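Local coordinates for exopolysaccharide biosynthesis protein (Pantoea stewartii subsp. stewartii DC283, PDB 6TGF) that modifies the glycan of the Pantoea stewartii biofilm, probably by hydrolysis, and has a phage tailspike-like parallel beta-helix fold, at residues 231-236 / 259-264; 493-498 / 508-513. All coordinates share one frame; numbering follows the deposited sequence.

Contact 1 of 2, residues 231-236 / 259-264; sequences DDYNRL and YQWSQQ. With EDO (1,2-ethanediol), chain C.
Where Tyr233 and Leu236 face Trp261, the loop holds its backbone well away from the helix, the closest alpha carbons, Tyr233 CA and Ser262 CA, being 9.7 Å apart. Trp261 reaches out from the helix to meet Tyr233 and Leu236, which point back toward it. Trp261 has its CG anti to the backbone N (chi1 167°), which carries the indole off the helix surface so that the far, benzo end of the ring does the touching. Tyr233 CD1 comes to the edge of the indole, near its plane, 3.6 Å from Trp261 CZ2. The two rings are turned 47° against each other, an oblique pairing that is neither a stack nor a T-shape. Beside it, Leu236 crosses the indole at about a right angle, with Leu236 CD1 lying 3.5 Å from Trp261 CH2. The same methyl lies in the plane of the Tyr233 ring, at its edge, so three side chains close on one another. No hydrogen bond joins the segments; a broad tryptophan suits a wide gap, and a branched leucine fills the angle between two rings. Within the loop, Asp232 supports the turn. Asn234 N approaches Asp232 OD1 from above the carboxylate plane, 3.1 Å away, in an Asx turn, while Asp232 O receives Arg235 N. A 1,2-ethanediol, probably from the crystallisation liquor, binds through its O1 to both Asp232 N and Asp232 O. Trp261 also meets the ring of Phe241 and touches Val217, and Asn234 packs on Val300 of the second subunit. Further round helix 252-265, Tyr259 meets Phe285 and Phe293, and Gln263 NE2 bonds to Phe292 O, so the helix lies between the loop that follows strand 224-228 and strand 290-296 of the beta-helix.

Contact 2 of 2, residues 493-498 / 508-513; sequences IDNSEQ and MGSTRV
The carboxamide of Asn495 meets Ser510 at its edge: Ser510 OG lies in the carbonyl plane, on a lone pair of Asn495 OD1. Here the serine hydroxyl donates, with 2.6 Å between Ser510 OG and Asn495 OD1 and a C=O...donor angle of 133°. Asn495 reaches across because its CG stands anti to the backbone N (chi1 -165°). The other end of the amide, ND2, gives hydrogen bonds to the backbone oxygens of Ala475 and Ser478, which fixes the group's rotation, and Ser510 OG is also bonded to Leu480 N. Asparagine suits the place because it offers an acceptor and donors in one flat group; serine, because its short hydroxyl can donate and accept at once. The other flat group, the carboxylate of Asp494, turns back on its own chain. The bond from Ser496 N to Asp494 OD1 makes an Asx turn just after strand 493-494, and Ser496 OG adds a second donor on the same face, 2.7 Å from Asp494 OD1. Through its amide, Asn495 joins two parts of one coil, strand 493-494 and the approach to strand 511-514; the bonds to 475-480 tie both to the preceding coil, consistent with a parallel beta-helix.

Contact 1 precedes contact 2 along the chain, and their centres lie about 48 Å apart, with no touch between them. They share no helix or strand. The pair 231-236 / 259-264 sets a loop against a helix, and its touching residues are mostly buried; the touching atoms across it are all apolar carbons. The pair 493-498 / 508-513 is partly buried and joins the end of one short strand to the approach of another by a single hydrogen bond. Each first segment contains an Asx turn, built on Asp232 or Asp494. The chemistry differs with the place: bulky side chains bridge a helix to a distant loop, whereas compact polar ones join two parts of one coil and tie it to the coil before.

Contact 1 of 2, residues 231-236 / 259-264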
ATOM      1  N   ASP B 231     -33.193  -2.819  10.977  1.00 43.80           N
ATOM      2  CA  ASP B 231     -33.173  -2.351   9.565  1.00 44.75           C
ATOM      3  C   ASP B 231     -31.871  -2.823   8.911  1.00 44.83           C
ATOM      4  O   ASP B 231     -31.937  -3.364   7.790  1.00 45.17           O
ATOM      5  CB  ASP B 231     -33.333  -0.830   9.480  1.00 45.42           C
ATOM      6  CG  ASP B 231     -34.715  -0.335   9.875  1.00 46.17           C
ATOM      7  OD1 ASP B 231     -35.694  -1.081   9.657  1.00 46.40           O
ATOM      8  OD2 ASP B 231     -34.804   0.795  10.402  1.00 46.93           O
ATOM      9  N   ASP B 232     -30.742  -2.635   9.601  1.00 44.75           N
ATOM     10  CA  ASP B 232     -29.377  -2.986   9.125  1.00 44.65           C
ATOM     11  C   ASP B 232     -28.662  -3.782  10.224  1.00 44.46           C
ATOM     12  O   ASP B 232     -28.294  -3.172  11.250  1.00 44.79           O
ATOM     13  CB  ASP B 232     -28.608  -1.722   8.733  1.00 44.90           C
ATOM     14  CG  ASP B 232     -27.236  -1.977   8.127  1.00 45.04           C
ATOM     15  OD1 ASP B 232     -26.916  -3.153   7.866  1.00 45.21           O
ATOM     16  OD2 ASP B 232     -26.501  -0.993   7.918  1.00 45.33           O
ATOM     17  N   TYR B 233     -28.465  -5.088  10.006  1.00 44.08           N
ATOM     18  CA  TYR B 233     -27.810  -6.029  10.956  1.00 43.50           C
ATOM     19  C   TYR B 233     -26.349  -5.621  11.190  1.00 43.15           C
ATOM     20  O   TYR B 233     -25.754  -6.108  12.173  1.00 43.10           O
ATOM     21  CB  TYR B 233     -27.897  -7.473  10.450  1.00 43.66           C
ATOM     22  CG  TYR B 233     -29.245  -8.127  10.634  1.00 43.84           C
ATOM     23  CD1 TYR B 233     -29.762  -8.356  11.899  1.00 43.79           C
ATOM     24  CD2 TYR B 233     -30.001  -8.530   9.546  1.00 44.12           C
ATOM     25  CE1 TYR B 233     -31.000  -8.954  12.079  1.00 43.98           C
ATOM     26  CE2 TYR B 233     -31.238  -9.134   9.707  1.00 44.32           C
ATOM     27  CZ  TYR B 233     -31.741  -9.347  10.979  1.00 44.24           C
ATOM     28  OH  TYR B 233     -32.959  -9.941  11.148  1.00 44.27           O
ATOM     29  N   ASN B 234     -25.793  -4.760  10.328  1.00 42.95           N
ATOM     30  CA  ASN B 234     -24.385  -4.285  10.410  1.00 42.70           C
ATOM     31  C   ASN B 234     -24.259  -3.124  11.409  1.00 42.30           C
ATOM     32  O   ASN B 234     -23.108  -2.726  11.684  1.00 42.20           O
ATOM     33  CB  ASN B 234     -23.838  -3.897   9.033  1.00 42.97           C
ATOM     34  CG  ASN B 234     -23.563  -5.101   8.157  1.00 43.09           C
ATOM     35  OD1 ASN B 234     -23.020  -6.102   8.623  1.00 42.71           O
ATOM     36  ND2 ASN B 234     -23.923  -5.012   6.887  1.00 43.62           N
ATOM     37  N   ARG B 235     -25.376  -2.608  11.939  1.00 42.04           N
ATOM     38  CA  ARG B 235     -25.400  -1.485  12.921  1.00 41.80           C
ATOM     39  C   ARG B 235     -25.606  -2.017  14.347  1.00 40.32           C
ATOM     40  O   ARG B 235     -25.567  -1.195  15.282  1.00 40.21           O
ATOM     41  CB  ARG B 235     -26.487  -0.471  12.550  1.00 42.95           C
ATOM     42  CG  ARG B 235     -26.285   0.167  11.183  1.00 44.02           C
ATOM     43  CD  ARG B 235     -27.139   1.399  10.946  1.00 45.07           C
ATOM     44  NE  ARG B 235     -26.643   2.562  11.676  1.00 45.87           N
ATOM     45  CZ  ARG B 235     -27.229   3.129  12.733  1.00 46.44           C
ATOM     46  NH1 ARG B 235     -28.369   2.661  13.217  1.00 46.45           N
ATOM     47  NH2 ARG B 235     -26.665   4.183  13.301  1.00 46.77           N
ATOM     48  N   LEU B 236     -25.811  -3.330  14.515  1.00 38.75           N
ATOM     49  CA  LEU B 236     -25.869  -3.992  15.847  1.00 37.57           C
ATOM     50  C   LEU B 236     -24.492  -3.889  16.516  1.00 36.59           C
ATOM     51  O   LEU B 236     -23.477  -3.889  15.788  1.00 36.64           O
ATOM     52  CB  LEU B 236     -26.288  -5.459  15.689  1.00 37.41           C
ATOM     53  CG  LEU B 236     -27.768  -5.713  15.408  1.00 37.46           C
ATOM     54  CD1 LEU B 236     -28.003  -7.175  15.054  1.00 37.52           C
ATOM     55  CD2 LEU B 236     -28.635  -5.320  16.595  1.00 37.42           C
ATOM     56  N   TYR B 259     -21.677 -13.629  19.093  1.00 37.20           N
ATOM     57  CA  TYR B 259     -20.915 -14.580  18.245  1.00 38.05           C
ATOM     58  C   TYR B 259     -21.841 -15.711  17.790  1.00 38.71           C
ATOM     59  O   TYR B 259     -21.979 -15.920  16.572  1.00 38.87           O
ATOM     60  CB  TYR B 259     -19.708 -15.176  18.974  1.00 38.31           C
ATOM     61  CG  TYR B 259     -18.891 -16.086  18.090  1.00 38.70           C
ATOM     62  CD1 TYR B 259     -18.313 -15.593  16.934  1.00 38.75           C
ATOM     63  CD2 TYR B 259     -18.731 -17.434  18.372  1.00 39.12           C
ATOM     64  CE1 TYR B 259     -17.577 -16.406  16.090  1.00 39.03           C
ATOM     65  CE2 TYR B 259     -17.991 -18.261  17.540  1.00 39.37           C
ATOM     66  CZ  TYR B 259     -17.411 -17.743  16.395  1.00 39.34           C
ATOM     67  OH  TYR B 259     -16.673 -18.522  15.553  1.00 39.66           O
ATOM     68  N   GLN B 260     -22.451 -16.410  18.749  1.00 39.48           N
ATOM     69  CA  GLN B 260     -23.308 -17.598  18.491  1.00 40.26           C
ATOM     70  C   GLN B 260     -24.502 -17.181  17.623  1.00 40.30           C
ATOM     71  O   GLN B 260     -24.892 -17.978  16.751  1.00 40.48           O
ATOM     72  CB  GLN B 260     -23.768 -18.245  19.799  1.00 40.83           C
ATOM     73  CG  GLN B 260     -24.089 -19.726  19.648  1.00 41.57           C
ATOM     74  CD  GLN B 260     -25.167 -20.190  20.599  1.00 42.28           C
ATOM     75  OE1 GLN B 260     -26.253 -19.616  20.663  1.00 42.70           O
ATOM     76  NE2 GLN B 260     -24.878 -21.248  21.339  1.00 42.72           N
ATOM     77  N   TRP B 261     -25.048 -15.979  17.850  1.00 40.39           N
ATOM     78  CA  TRP B 261     -26.128 -15.380  17.018  1.00 40.61           C
ATOM     79  C   TRP B 261     -25.657 -15.273  15.562  1.00 41.18           C
ATOM     80  O   TRP B 261     -26.367 -15.784  14.676  1.00 41.72           O
ATOM     81  CB  TRP B 261     -26.567 -14.010  17.556  1.00 40.10           C
ATOM     82  CG  TRP B 261     -27.420 -13.248  16.589  1.00 39.80           C
ATOM     83  CD1 TRP B 261     -28.757 -13.412  16.366  1.00 39.85           C
ATOM     84  CD2 TRP B 261     -26.989 -12.214  15.684  1.00 39.55           C
ATOM     85  NE1 TRP B 261     -29.187 -12.549  15.395  1.00 39.84           N
ATOM     86  CE2 TRP B 261     -28.127 -11.801  14.958  1.00 39.62           C
ATOM     87  CE3 TRP B 261     -25.761 -11.598  15.418  1.00 39.48           C
ATOM     88  CZ2 TRP B 261     -28.068 -10.799  13.990  1.00 39.70           C
ATOM     89  CZ3 TRP B 261     -25.704 -10.608  14.462  1.00 39.51           C
ATOM     90  CH2 TRP B 261     -26.843 -10.215  13.758  1.00 39.59           C
ATOM     91  N   SER B 262     -24.507 -14.628  15.337  1.00 41.60           N
ATOM     92  CA  SER B 262     -23.923 -14.352  13.997  1.00 42.23           C
ATOM     93  C   SER B 262     -23.621 -15.665  13.265  1.00 43.13           C
ATOM     94  O   SER B 262     -23.783 -15.698  12.032  1.00 43.21           O
ATOM     95  CB  SER B 262     -22.688 -13.497  14.111  1.00 41.93           C
ATOM     96  OG  SER B 262     -21.606 -14.239  14.652  1.00 41.86           O
ATOM     97  N   GLN B 263     -23.186 -16.696  13.998  1.00 44.39           N
ATOM     98  CA  GLN B 263     -22.891 -18.052  13.459  1.00 45.62           C
ATOM     99  C   GLN B 263     -24.201 -18.723  13.025  1.00 46.75           C
ATOM    100  O   GLN B 263     -24.276 -19.170  11.864  1.00 47.04           O
ATOM    101  CB  GLN B 263     -22.161 -18.905  14.500  1.00 45.81           C
ATOM    102  CG  GLN B 263     -20.749 -18.424  14.812  1.00 45.85           C
ATOM    103  CD  GLN B 263     -19.810 -18.537  13.635  1.00 46.21           C
ATOM    104  OE1 GLN B 263     -19.909 -19.451  12.819  1.00 46.87           O
ATOM    105  NE2 GLN B 263     -18.877 -17.605  13.540  1.00 46.16           N
ATOM    106  N   GLN B 264     -25.190 -18.780  13.924  1.00 47.82           N
ATOM    107  CA  GLN B 264     -26.516 -19.420  13.686  1.00 48.97           C
ATOM    108  C   GLN B 264     -27.278 -18.665  12.588  1.00 49.52           C
ATOM    109  O   GLN B 264     -28.013 -19.325  11.827  1.00 50.06           O
ATOM    110  CB  GLN B 264     -27.343 -19.459  14.973  1.00 49.31           C
ATOM    111  CG  GLN B 264     -26.907 -20.548  15.946  1.00 49.77           C
ATOM    112  CD  GLN B 264     -27.830 -20.682  17.134  1.00 50.15           C
ATOM    113  OE1 GLN B 264     -27.802 -21.677  17.854  1.00 50.68           O
ATOM    114  NE2 GLN B 264     -28.661 -19.675  17.352  1.00 50.07           N
TER
HETATM  115  C1  EDO C 806     -29.952  -0.862  13.735  1.00 74.08           C
HETATM  116  O1  EDO C 806     -30.282  -1.006  12.368  1.00 73.96           O
HETATM  117  C2  EDO C 806     -31.121  -0.507  14.578  1.00 73.99           C
HETATM  118  O2  EDO C 806     -30.901  -0.672  15.968  1.00 73.32           O

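Contact 2 of 2, residues 493-498 / 508-513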
ATOM      1  N   ILE B 493      20.707  -6.995  11.899  1.00 34.94           N
ATOM      2  CA  ILE B 493      20.004  -8.206  11.383  1.00 34.95           C
ATOM      3  C   ILE B 493      21.054  -9.298  11.169  1.00 35.30           C
ATOM      4  O   ILE B 493      21.956  -9.092  10.335  1.00 35.31           O
ATOM      5  CB  ILE B 493      19.231  -7.886  10.086  1.00 34.58           C
ATOM      6  CG1 ILE B 493      18.234  -6.739  10.284  1.00 34.44           C
ATOM      7  CG2 ILE B 493      18.550  -9.135   9.544  1.00 34.50           C
ATOM      8  CD1 ILE B 493      17.710  -6.147   8.995  1.00 34.17           C
ATOM      9  N   ASP B 494      20.944 -10.403  11.912  1.00 35.91           N
ATOM     10  CA  ASP B 494      21.822 -11.595  11.779  1.00 36.40           C
ATOM     11  C   ASP B 494      21.264 -12.474  10.654  1.00 36.64           C
ATOM     12  O   ASP B 494      20.312 -13.232  10.916  1.00 36.73           O
ATOM     13  CB  ASP B 494      21.939 -12.342  13.110  1.00 36.66           C
ATOM     14  CG  ASP B 494      22.991 -13.437  13.119  1.00 36.86           C
ATOM     15  OD1 ASP B 494      23.468 -13.808  12.032  1.00 36.70           O
ATOM     16  OD2 ASP B 494      23.327 -13.909  14.220  1.00 37.43           O
ATOM     17  N   ASN B 495      21.834 -12.360   9.450  1.00 37.13           N
ATOM     18  CA  ASN B 495      21.426 -13.127   8.242  1.00 37.51           C
ATOM     19  C   ASN B 495      22.474 -14.213   7.959  1.00 38.30           C
ATOM     20  O   ASN B 495      22.712 -14.513   6.774  1.00 38.07           O
ATOM     21  CB  ASN B 495      21.215 -12.195   7.043  1.00 37.19           C
ATOM     22  CG  ASN B 495      20.464 -12.834   5.893  1.00 37.06           C
ATOM     23  OD1 ASN B 495      20.540 -12.357   4.764  1.00 37.01           O
ATOM     24  ND2 ASN B 495      19.735 -13.908   6.159  1.00 37.02           N
ATOM     25  N   SER B 496      23.059 -14.789   9.015  1.00 39.66           N
ATOM     26  CA  SER B 496      24.132 -15.819   8.950  1.00 40.83           C
ATOM     27  C   SER B 496      23.510 -17.199   8.703  1.00 41.83           C
ATOM     28  O   SER B 496      22.287 -17.261   8.473  1.00 41.99           O
ATOM     29  CB  SER B 496      24.973 -15.802  10.203  1.00 41.23           C
ATOM     30  OG  SER B 496      24.234 -16.276  11.320  1.00 41.54           O
ATOM     31  N   GLU B 497      24.325 -18.258   8.746  1.00 43.13           N
ATOM     32  CA  GLU B 497      23.905 -19.658   8.470  1.00 44.15           C
ATOM     33  C   GLU B 497      24.008 -20.494   9.753  1.00 44.74           C
ATOM     34  O   GLU B 497      24.501 -21.634   9.678  1.00 45.31           O
ATOM     35  CB  GLU B 497      24.763 -20.231   7.340  1.00 44.74           C
ATOM     36  CG  GLU B 497      24.628 -19.458   6.043  1.00 44.88           C
ATOM     37  CD  GLU B 497      25.268 -20.127   4.841  1.00 45.62           C
ATOM     38  OE1 GLU B 497      26.235 -20.893   5.035  1.00 46.13           O
ATOM     39  OE2 GLU B 497      24.794 -19.884   3.711  1.00 46.07           O
ATOM     40  N   GLN B 498      23.550 -19.944  10.883  1.00 44.94           N
ATOM     41  CA  GLN B 498      23.445 -20.665  12.180  1.00 45.43           C
ATOM     42  C   GLN B 498      22.150 -21.484  12.198  1.00 45.14           C
ATOM     43  O   GLN B 498      21.212 -21.127  11.458  1.00 44.52           O
ATOM     44  CB  GLN B 498      23.463 -19.689  13.357  1.00 45.88           C
ATOM     45  CG  GLN B 498      24.808 -19.014  13.577  1.00 46.33           C
ATOM     46  CD  GLN B 498      24.988 -18.530  14.994  1.00 46.93           C
ATOM     47  OE1 GLN B 498      24.039 -18.443  15.770  1.00 47.48           O
ATOM     48  NE2 GLN B 498      26.223 -18.211  15.344  1.00 47.44           N
ATOM     49  N   MET B 508      19.413 -20.651  -0.992  1.00 33.41           N
ATOM     50  CA  MET B 508      19.989 -19.679  -0.023  1.00 32.70           C
ATOM     51  C   MET B 508      20.503 -18.432  -0.749  1.00 31.79           C
ATOM     52  O   MET B 508      20.778 -18.515  -1.961  1.00 31.94           O
ATOM     53  CB  MET B 508      21.133 -20.311   0.776  1.00 32.89           C
ATOM     54  CG  MET B 508      20.678 -21.432   1.688  1.00 33.23           C
ATOM     55  SD  MET B 508      19.483 -20.875   2.931  1.00 33.04           S
ATOM     56  CE  MET B 508      17.932 -21.325   2.152  1.00 33.05           C
ATOM     57  N   GLY B 509      20.614 -17.326  -0.007  1.00 30.81           N
ATOM     58  CA  GLY B 509      21.124 -16.026  -0.481  1.00 30.00           C
ATOM     59  C   GLY B 509      20.186 -14.889  -0.113  1.00 29.27           C
ATOM     60  O   GLY B 509      18.969 -15.129  -0.030  1.00 29.19           O
ATOM     61  N   SER B 510      20.743 -13.697   0.115  1.00 28.55           N
ATOM     62  CA  SER B 510      20.013 -12.417   0.303  1.00 28.02           C
ATOM     63  C   SER B 510      20.607 -11.354  -0.626  1.00 27.64           C
ATOM     64  O   SER B 510      21.813 -11.442  -0.932  1.00 27.67           O
ATOM     65  CB  SER B 510      20.063 -11.965   1.741  1.00 27.94           C
ATOM     66  OG  SER B 510      19.292 -12.818   2.571  1.00 28.00           O
ATOM     67  N   THR B 511      19.782 -10.396  -1.059  1.00 27.26           N
ATOM     68  CA  THR B 511      20.202  -9.187  -1.813  1.00 27.03           C
ATOM     69  C   THR B 511      19.785  -7.949  -1.013  1.00 26.98           C
ATOM     70  O   THR B 511      18.598  -7.848  -0.648  1.00 26.93           O
ATOM     71  CB  THR B 511      19.637  -9.192  -3.239  1.00 26.87           C
ATOM     72  OG1 THR B 511      20.234 -10.292  -3.925  1.00 26.99           O
ATOM     73  CG2 THR B 511      19.915  -7.913  -3.998  1.00 26.81           C
ATOM     74  N   ARG B 512      20.742  -7.063  -0.736  1.00 27.03           N
ATOM     75  CA  ARG B 512      20.523  -5.790  -0.005  1.00 27.15           C
ATOM     76  C   ARG B 512      20.824  -4.636  -0.964  1.00 26.96           C
ATOM     77  O   ARG B 512      22.006  -4.446  -1.312  1.00 27.00           O
ATOM     78  CB  ARG B 512      21.398  -5.744   1.252  1.00 27.56           C
ATOM     79  CG  ARG B 512      21.068  -6.822   2.276  1.00 27.91           C
ATOM     80  CD  ARG B 512      21.969  -6.751   3.496  1.00 28.38           C
ATOM     81  NE  ARG B 512      23.353  -7.086   3.185  1.00 28.69           N
ATOM     82  CZ  ARG B 512      24.397  -6.857   3.984  1.00 29.14           C
ATOM     83  NH1 ARG B 512      24.230  -6.283   5.166  1.00 29.32           N
ATOM     84  NH2 ARG B 512      25.613  -7.204   3.592  1.00 29.30           N
ATOM     85  N   VAL B 513      19.780  -3.927  -1.400  1.00 26.67           N
ATOM     86  CA  VAL B 513      19.882  -2.719  -2.269  1.00 26.55           C
ATOM     87  C   VAL B 513      19.773  -1.489  -1.365  1.00 26.54           C
ATOM     88  O   VAL B 513      18.674  -1.244  -0.835  1.00 26.51           O
ATOM     89  CB  VAL B 513      18.807  -2.723  -3.372  1.00 26.49           C
ATOM     90  CG1 VAL B 513      18.880  -1.476  -4.241  1.00 26.58           C
ATOM     91  CG2 VAL B 513      18.895  -3.974  -4.233  1.00 26.49           C
TER